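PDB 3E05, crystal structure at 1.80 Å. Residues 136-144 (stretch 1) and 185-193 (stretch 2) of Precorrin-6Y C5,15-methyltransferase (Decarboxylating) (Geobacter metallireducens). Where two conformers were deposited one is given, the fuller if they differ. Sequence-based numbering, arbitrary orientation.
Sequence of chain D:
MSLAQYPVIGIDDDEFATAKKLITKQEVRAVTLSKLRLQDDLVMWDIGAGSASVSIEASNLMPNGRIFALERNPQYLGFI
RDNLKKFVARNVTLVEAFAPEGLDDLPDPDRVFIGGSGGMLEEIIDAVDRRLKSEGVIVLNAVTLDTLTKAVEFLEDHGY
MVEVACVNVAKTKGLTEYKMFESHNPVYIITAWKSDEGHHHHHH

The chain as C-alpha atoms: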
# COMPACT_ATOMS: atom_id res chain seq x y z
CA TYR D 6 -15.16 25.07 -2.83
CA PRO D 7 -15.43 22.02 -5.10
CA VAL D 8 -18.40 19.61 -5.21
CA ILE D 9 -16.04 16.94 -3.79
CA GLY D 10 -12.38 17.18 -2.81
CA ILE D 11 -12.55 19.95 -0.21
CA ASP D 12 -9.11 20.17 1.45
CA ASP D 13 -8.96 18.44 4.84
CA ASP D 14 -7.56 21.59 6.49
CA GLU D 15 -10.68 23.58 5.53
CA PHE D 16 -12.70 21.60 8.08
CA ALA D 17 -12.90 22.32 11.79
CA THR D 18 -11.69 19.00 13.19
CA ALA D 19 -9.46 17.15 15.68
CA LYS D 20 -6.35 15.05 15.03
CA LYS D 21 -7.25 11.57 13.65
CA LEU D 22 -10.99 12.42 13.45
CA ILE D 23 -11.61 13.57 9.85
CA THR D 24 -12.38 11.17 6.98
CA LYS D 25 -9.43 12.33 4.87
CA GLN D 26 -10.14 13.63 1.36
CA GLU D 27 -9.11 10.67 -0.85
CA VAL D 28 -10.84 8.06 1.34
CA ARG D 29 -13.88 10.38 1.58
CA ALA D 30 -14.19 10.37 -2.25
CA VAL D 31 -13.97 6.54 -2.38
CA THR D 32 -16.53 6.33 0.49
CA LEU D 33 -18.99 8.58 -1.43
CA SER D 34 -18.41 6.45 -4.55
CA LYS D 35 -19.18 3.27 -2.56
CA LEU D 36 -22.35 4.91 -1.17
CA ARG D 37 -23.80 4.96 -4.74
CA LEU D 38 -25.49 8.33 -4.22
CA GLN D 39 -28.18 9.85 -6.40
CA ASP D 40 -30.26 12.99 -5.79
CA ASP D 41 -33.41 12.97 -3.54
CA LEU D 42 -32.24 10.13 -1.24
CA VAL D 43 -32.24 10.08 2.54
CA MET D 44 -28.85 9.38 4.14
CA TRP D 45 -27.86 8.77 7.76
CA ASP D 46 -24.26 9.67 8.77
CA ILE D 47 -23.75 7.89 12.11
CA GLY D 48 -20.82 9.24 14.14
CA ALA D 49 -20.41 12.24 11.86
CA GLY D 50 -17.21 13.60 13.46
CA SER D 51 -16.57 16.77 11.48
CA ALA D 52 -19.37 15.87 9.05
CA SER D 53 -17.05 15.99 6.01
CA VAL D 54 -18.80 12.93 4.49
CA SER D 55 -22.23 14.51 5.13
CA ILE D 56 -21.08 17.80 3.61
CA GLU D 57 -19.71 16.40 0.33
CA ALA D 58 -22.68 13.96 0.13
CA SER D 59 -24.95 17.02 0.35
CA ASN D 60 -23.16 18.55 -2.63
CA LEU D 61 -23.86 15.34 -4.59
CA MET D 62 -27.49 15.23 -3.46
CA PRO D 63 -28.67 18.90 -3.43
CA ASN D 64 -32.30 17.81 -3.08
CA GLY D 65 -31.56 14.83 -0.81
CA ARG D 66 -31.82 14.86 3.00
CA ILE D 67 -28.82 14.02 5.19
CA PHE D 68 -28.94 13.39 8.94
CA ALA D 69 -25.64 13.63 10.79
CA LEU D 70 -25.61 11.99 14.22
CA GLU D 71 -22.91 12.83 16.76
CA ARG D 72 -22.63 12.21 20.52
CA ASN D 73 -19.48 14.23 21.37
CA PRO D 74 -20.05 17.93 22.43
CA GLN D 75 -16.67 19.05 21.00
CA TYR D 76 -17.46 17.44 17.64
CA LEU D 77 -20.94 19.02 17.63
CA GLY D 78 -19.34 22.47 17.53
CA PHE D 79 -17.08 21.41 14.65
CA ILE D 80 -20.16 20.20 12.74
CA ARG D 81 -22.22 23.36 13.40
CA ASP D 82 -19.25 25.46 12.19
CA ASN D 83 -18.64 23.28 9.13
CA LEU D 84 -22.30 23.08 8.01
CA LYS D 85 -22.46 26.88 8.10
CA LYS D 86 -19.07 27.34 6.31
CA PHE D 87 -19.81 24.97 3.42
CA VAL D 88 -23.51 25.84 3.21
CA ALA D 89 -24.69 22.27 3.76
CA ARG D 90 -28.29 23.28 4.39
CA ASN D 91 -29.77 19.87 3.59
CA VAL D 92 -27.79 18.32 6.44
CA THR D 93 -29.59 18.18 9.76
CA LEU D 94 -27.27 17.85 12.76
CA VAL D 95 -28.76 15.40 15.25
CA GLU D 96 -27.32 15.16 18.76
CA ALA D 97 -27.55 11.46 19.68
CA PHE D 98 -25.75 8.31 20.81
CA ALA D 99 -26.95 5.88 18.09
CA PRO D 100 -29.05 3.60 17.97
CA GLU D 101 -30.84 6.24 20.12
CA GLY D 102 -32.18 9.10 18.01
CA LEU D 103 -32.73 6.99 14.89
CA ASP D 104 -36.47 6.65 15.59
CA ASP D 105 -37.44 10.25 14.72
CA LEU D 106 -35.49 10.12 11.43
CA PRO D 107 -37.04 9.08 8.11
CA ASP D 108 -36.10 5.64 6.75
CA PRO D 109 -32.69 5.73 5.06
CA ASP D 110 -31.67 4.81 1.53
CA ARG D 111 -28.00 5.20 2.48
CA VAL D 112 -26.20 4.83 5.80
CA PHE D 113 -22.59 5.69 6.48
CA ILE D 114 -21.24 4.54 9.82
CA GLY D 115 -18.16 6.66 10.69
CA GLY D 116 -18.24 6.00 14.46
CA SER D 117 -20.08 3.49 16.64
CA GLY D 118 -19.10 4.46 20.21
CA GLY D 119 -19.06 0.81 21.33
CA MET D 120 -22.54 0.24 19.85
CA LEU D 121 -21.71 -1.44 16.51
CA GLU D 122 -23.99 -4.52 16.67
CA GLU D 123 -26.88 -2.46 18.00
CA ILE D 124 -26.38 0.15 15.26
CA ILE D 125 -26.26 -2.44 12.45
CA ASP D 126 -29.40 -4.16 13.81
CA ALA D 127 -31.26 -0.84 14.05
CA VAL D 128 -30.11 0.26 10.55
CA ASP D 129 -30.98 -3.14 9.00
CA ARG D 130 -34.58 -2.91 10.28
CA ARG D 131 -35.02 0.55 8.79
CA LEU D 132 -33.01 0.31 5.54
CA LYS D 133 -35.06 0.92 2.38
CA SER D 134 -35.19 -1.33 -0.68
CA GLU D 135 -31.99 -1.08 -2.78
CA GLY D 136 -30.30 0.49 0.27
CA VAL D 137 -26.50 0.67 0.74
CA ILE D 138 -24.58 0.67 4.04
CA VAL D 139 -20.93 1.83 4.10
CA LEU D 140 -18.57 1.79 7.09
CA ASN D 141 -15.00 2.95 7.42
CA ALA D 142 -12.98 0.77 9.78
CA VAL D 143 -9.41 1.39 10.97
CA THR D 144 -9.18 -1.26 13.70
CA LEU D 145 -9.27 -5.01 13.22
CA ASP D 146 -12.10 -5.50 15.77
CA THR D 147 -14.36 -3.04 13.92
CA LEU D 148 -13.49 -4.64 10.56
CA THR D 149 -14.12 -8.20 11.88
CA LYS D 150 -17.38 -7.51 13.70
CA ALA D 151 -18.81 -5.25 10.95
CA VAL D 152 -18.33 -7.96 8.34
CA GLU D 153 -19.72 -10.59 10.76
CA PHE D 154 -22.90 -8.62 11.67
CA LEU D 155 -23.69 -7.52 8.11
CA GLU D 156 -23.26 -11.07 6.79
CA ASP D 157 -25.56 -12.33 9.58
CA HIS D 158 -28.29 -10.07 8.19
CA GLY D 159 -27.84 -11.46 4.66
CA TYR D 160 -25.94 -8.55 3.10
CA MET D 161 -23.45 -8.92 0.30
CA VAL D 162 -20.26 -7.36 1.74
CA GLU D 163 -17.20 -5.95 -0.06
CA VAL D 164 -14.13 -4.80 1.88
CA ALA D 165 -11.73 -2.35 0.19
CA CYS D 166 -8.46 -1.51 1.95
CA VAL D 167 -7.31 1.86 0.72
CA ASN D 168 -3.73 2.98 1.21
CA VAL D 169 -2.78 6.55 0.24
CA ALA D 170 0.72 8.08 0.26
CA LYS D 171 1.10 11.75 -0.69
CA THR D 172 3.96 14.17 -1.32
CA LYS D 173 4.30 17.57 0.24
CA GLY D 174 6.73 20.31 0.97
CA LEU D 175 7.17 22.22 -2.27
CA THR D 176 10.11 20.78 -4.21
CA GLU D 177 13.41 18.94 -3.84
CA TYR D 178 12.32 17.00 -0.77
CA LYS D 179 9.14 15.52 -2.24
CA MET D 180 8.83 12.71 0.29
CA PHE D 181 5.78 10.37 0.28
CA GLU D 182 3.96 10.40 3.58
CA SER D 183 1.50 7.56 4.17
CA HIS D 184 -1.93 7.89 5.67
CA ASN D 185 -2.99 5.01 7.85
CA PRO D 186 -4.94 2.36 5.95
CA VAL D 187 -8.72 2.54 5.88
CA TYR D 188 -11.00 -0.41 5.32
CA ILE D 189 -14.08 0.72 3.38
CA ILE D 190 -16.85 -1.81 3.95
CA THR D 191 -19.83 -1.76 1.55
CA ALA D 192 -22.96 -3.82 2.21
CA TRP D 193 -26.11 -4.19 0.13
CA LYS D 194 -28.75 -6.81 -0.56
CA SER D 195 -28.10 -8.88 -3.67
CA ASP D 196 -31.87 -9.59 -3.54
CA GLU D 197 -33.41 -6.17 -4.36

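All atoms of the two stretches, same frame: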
# COMPACT_ATOMS: atom_id res chain seq x y z
N GLY D 136 -31.14 -0.29 -0.64
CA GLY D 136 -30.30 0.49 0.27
C GLY D 136 -28.83 0.07 0.20
O GLY D 136 -28.52 -1.01 -0.28
N VAL D 137 -27.94 0.95 0.65
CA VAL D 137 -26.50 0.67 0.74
C VAL D 137 -26.02 1.14 2.11
O VAL D 137 -26.34 2.25 2.53
CB VAL D 137 -25.66 1.40 -0.38
CG1 VAL D 137 -24.14 1.04 -0.30
CG2 VAL D 137 -26.21 1.10 -1.77
N ILE D 138 -25.28 0.28 2.81
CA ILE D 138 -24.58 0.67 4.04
C ILE D 138 -23.07 0.68 3.76
O ILE D 138 -22.54 -0.28 3.19
CB ILE D 138 -24.85 -0.30 5.20
CG1 ILE D 138 -26.35 -0.46 5.46
CG2 ILE D 138 -24.12 0.16 6.48
CD1 ILE D 138 -26.69 -1.70 6.26
N VAL D 139 -22.40 1.74 4.18
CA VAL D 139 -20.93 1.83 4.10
C VAL D 139 -20.38 2.16 5.49
O VAL D 139 -20.98 2.92 6.26
CB VAL D 139 -20.49 2.84 3.01
CG1 VAL D 139 -18.92 3.03 2.97
CG2 VAL D 139 -21.00 2.38 1.64
N LEU D 140 -19.28 1.50 5.84
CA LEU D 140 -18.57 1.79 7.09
C LEU D 140 -17.11 1.92 6.80
O LEU D 140 -16.56 1.20 5.97
CB LEU D 140 -18.72 0.67 8.13
CG LEU D 140 -20.05 0.06 8.52
CD1 LEU D 140 -20.36 -1.08 7.58
CD2 LEU D 140 -19.94 -0.45 9.94
N ASN D 141 -16.46 2.86 7.48
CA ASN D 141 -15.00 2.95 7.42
C ASN D 141 -14.41 2.42 8.71
O ASN D 141 -14.71 2.91 9.81
CB ASN D 141 -14.53 4.39 7.16
CG ASN D 141 -14.74 4.85 5.71
OD1 ASN D 141 -14.35 5.95 5.36
ND2 ASN D 141 -15.33 4.01 4.87
N ALA D 142 -13.58 1.40 8.60
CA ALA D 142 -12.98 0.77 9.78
C ALA D 142 -11.48 0.97 9.75
O ALA D 142 -10.87 0.77 8.70
CB ALA D 142 -13.31 -0.69 9.81
N VAL D 143 -10.87 1.31 10.89
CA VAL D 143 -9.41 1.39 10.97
C VAL D 143 -8.79 0.36 11.96
O VAL D 143 -7.59 0.10 11.95
CB VAL D 143 -8.93 2.86 11.23
CG1 VAL D 143 -9.14 3.28 12.67
CG2 VAL D 143 -7.47 3.05 10.85
N THR D 144 -9.63 -0.22 12.80
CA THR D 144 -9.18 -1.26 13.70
C THR D 144 -9.64 -2.60 13.18
O THR D 144 -10.60 -2.69 12.40
CB THR D 144 -9.70 -1.06 15.14
OG1 THR D 144 -11.11 -1.28 15.15
CG2 THR D 144 -9.38 0.33 15.68
N ASN D 185 -2.70 6.34 7.35
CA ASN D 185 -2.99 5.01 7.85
C ASN D 185 -4.03 4.32 6.97
O ASN D 185 -4.82 5.02 6.31
CB ASN D 185 -3.43 5.10 9.31
CG ASN D 185 -2.29 5.50 10.23
OD1 ASN D 185 -1.11 5.46 9.85
ND2 ASN D 185 -2.64 5.92 11.43
N PRO D 186 -4.01 2.97 6.89
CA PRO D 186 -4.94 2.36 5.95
C PRO D 186 -6.37 2.50 6.44
O PRO D 186 -6.62 2.58 7.66
CB PRO D 186 -4.55 0.88 5.93
CG PRO D 186 -3.40 0.72 6.87
CD PRO D 186 -3.21 1.98 7.63
N VAL D 187 -7.31 2.56 5.51
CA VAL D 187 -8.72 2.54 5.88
C VAL D 187 -9.42 1.40 5.16
O VAL D 187 -9.24 1.19 3.96
CB VAL D 187 -9.46 3.92 5.61
CG1 VAL D 187 -10.91 3.88 6.12
CG2 VAL D 187 -8.73 5.09 6.27
N TYR D 188 -10.22 0.65 5.91
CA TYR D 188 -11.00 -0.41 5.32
C TYR D 188 -12.40 0.13 5.06
O TYR D 188 -13.12 0.44 6.00
CB TYR D 188 -11.08 -1.60 6.29
CG TYR D 188 -9.75 -2.29 6.45
CD1 TYR D 188 -9.39 -3.34 5.61
CD2 TYR D 188 -8.82 -1.86 7.41
CE1 TYR D 188 -8.16 -4.01 5.76
CE2 TYR D 188 -7.57 -2.49 7.54
CZ TYR D 188 -7.26 -3.57 6.72
OH TYR D 188 -6.02 -4.19 6.83
N ILE D 189 -12.75 0.26 3.78
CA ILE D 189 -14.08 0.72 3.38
C ILE D 189 -14.96 -0.49 3.12
O ILE D 189 -14.77 -1.24 2.16
CB ILE D 189 -14.00 1.65 2.15
CG1 ILE D 189 -13.11 2.86 2.49
CG2 ILE D 189 -15.40 2.06 1.68
CD1 ILE D 189 -12.71 3.70 1.31
N ILE D 190 -15.95 -0.66 4.00
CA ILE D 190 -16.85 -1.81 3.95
C ILE D 190 -18.19 -1.38 3.34
O ILE D 190 -18.83 -0.48 3.87
CB ILE D 190 -17.08 -2.36 5.38
CG1 ILE D 190 -15.74 -2.69 6.04
CG2 ILE D 190 -18.02 -3.58 5.35
CD1 ILE D 190 -15.80 -2.88 7.54
N THR D 191 -18.58 -2.03 2.25
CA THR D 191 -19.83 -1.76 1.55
C THR D 191 -20.75 -2.97 1.61
O THR D 191 -20.35 -4.09 1.30
CB THR D 191 -19.57 -1.32 0.11
OG1 THR D 191 -18.62 -0.25 0.13
CG2 THR D 191 -20.87 -0.81 -0.56
N ALA D 192 -22.00 -2.74 2.02
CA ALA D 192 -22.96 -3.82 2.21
C ALA D 192 -24.29 -3.46 1.57
O ALA D 192 -24.79 -2.34 1.73
CB ALA D 192 -23.13 -4.12 3.67
N TRP D 193 -24.84 -4.40 0.82
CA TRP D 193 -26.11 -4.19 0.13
C TRP D 193 -26.78 -5.55 -0.01
O TRP D 193 -26.15 -6.58 0.20
CB TRP D 193 -25.89 -3.53 -1.25
CG TRP D 193 -25.15 -4.40 -2.25
CD1 TRP D 193 -25.71 -5.10 -3.29
CD2 TRP D 193 -23.74 -4.68 -2.29
NE1 TRP D 193 -24.74 -5.78 -3.98
CE2 TRP D 193 -23.52 -5.55 -3.39
CE3 TRP D 193 -22.64 -4.29 -1.52
CZ2 TRP D 193 -22.25 -6.03 -3.73
CZ3 TRP D 193 -21.36 -4.78 -1.85
CH2 TRP D 193 -21.18 -5.64 -2.95

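Strands 137-142 and 187-193 pair antiparallel, and six main-chain hydrogen bonds, all nearly straight, hold them together in three reciprocal pairs. Ile-138 N donates to Ala-192 O (2.9 Å) and Ala-192 N returns a bond to Ile-138 O (2.8 Å). Leu-140 and Ile-190 repeat the pattern, with Leu-140 N to Ile-190 O and Ile-190 N to Leu-140 O both at 2.8 Å. Ala-142 N to Tyr-188 O (2.8 Å) and Tyr-188 N to Ala-142 O (2.9 Å) complete the ladder.

Between these pairs the strands come closer, and three of the same carbonyls, those of Ile-138, Ile-190 and Tyr-188, also receive CA-H...O contacts, the shortest from Val-139 CA to Ile-190 O at 3.1 Å. A weak bond within the first strand, from Asn-141 ND2 to Leu-140 O (3.3 Å), adds a second donor to a carbonyl already bound by Ile-190.

Side chains alternate between the two faces. On one, Ala-142 CB meets Ile-190 CD1 at 4.0 Å, and Leu-140 CD1 lies 4.1 Å from Ile-190 CG2, so Ile-190 touches both neighbors. On the other, Val-139 CG1 packs against Ile-189 CG2 (3.9 Å) and Val-137 CG1 against Thr-191 CG2 (3.8 Å), while the indole of Trp-193 leads away. Past the ladder, Val-143 CG2 lies 3.3 Å from Pro-186 O, a buried carbonyl without a hydrogen-bonding partner.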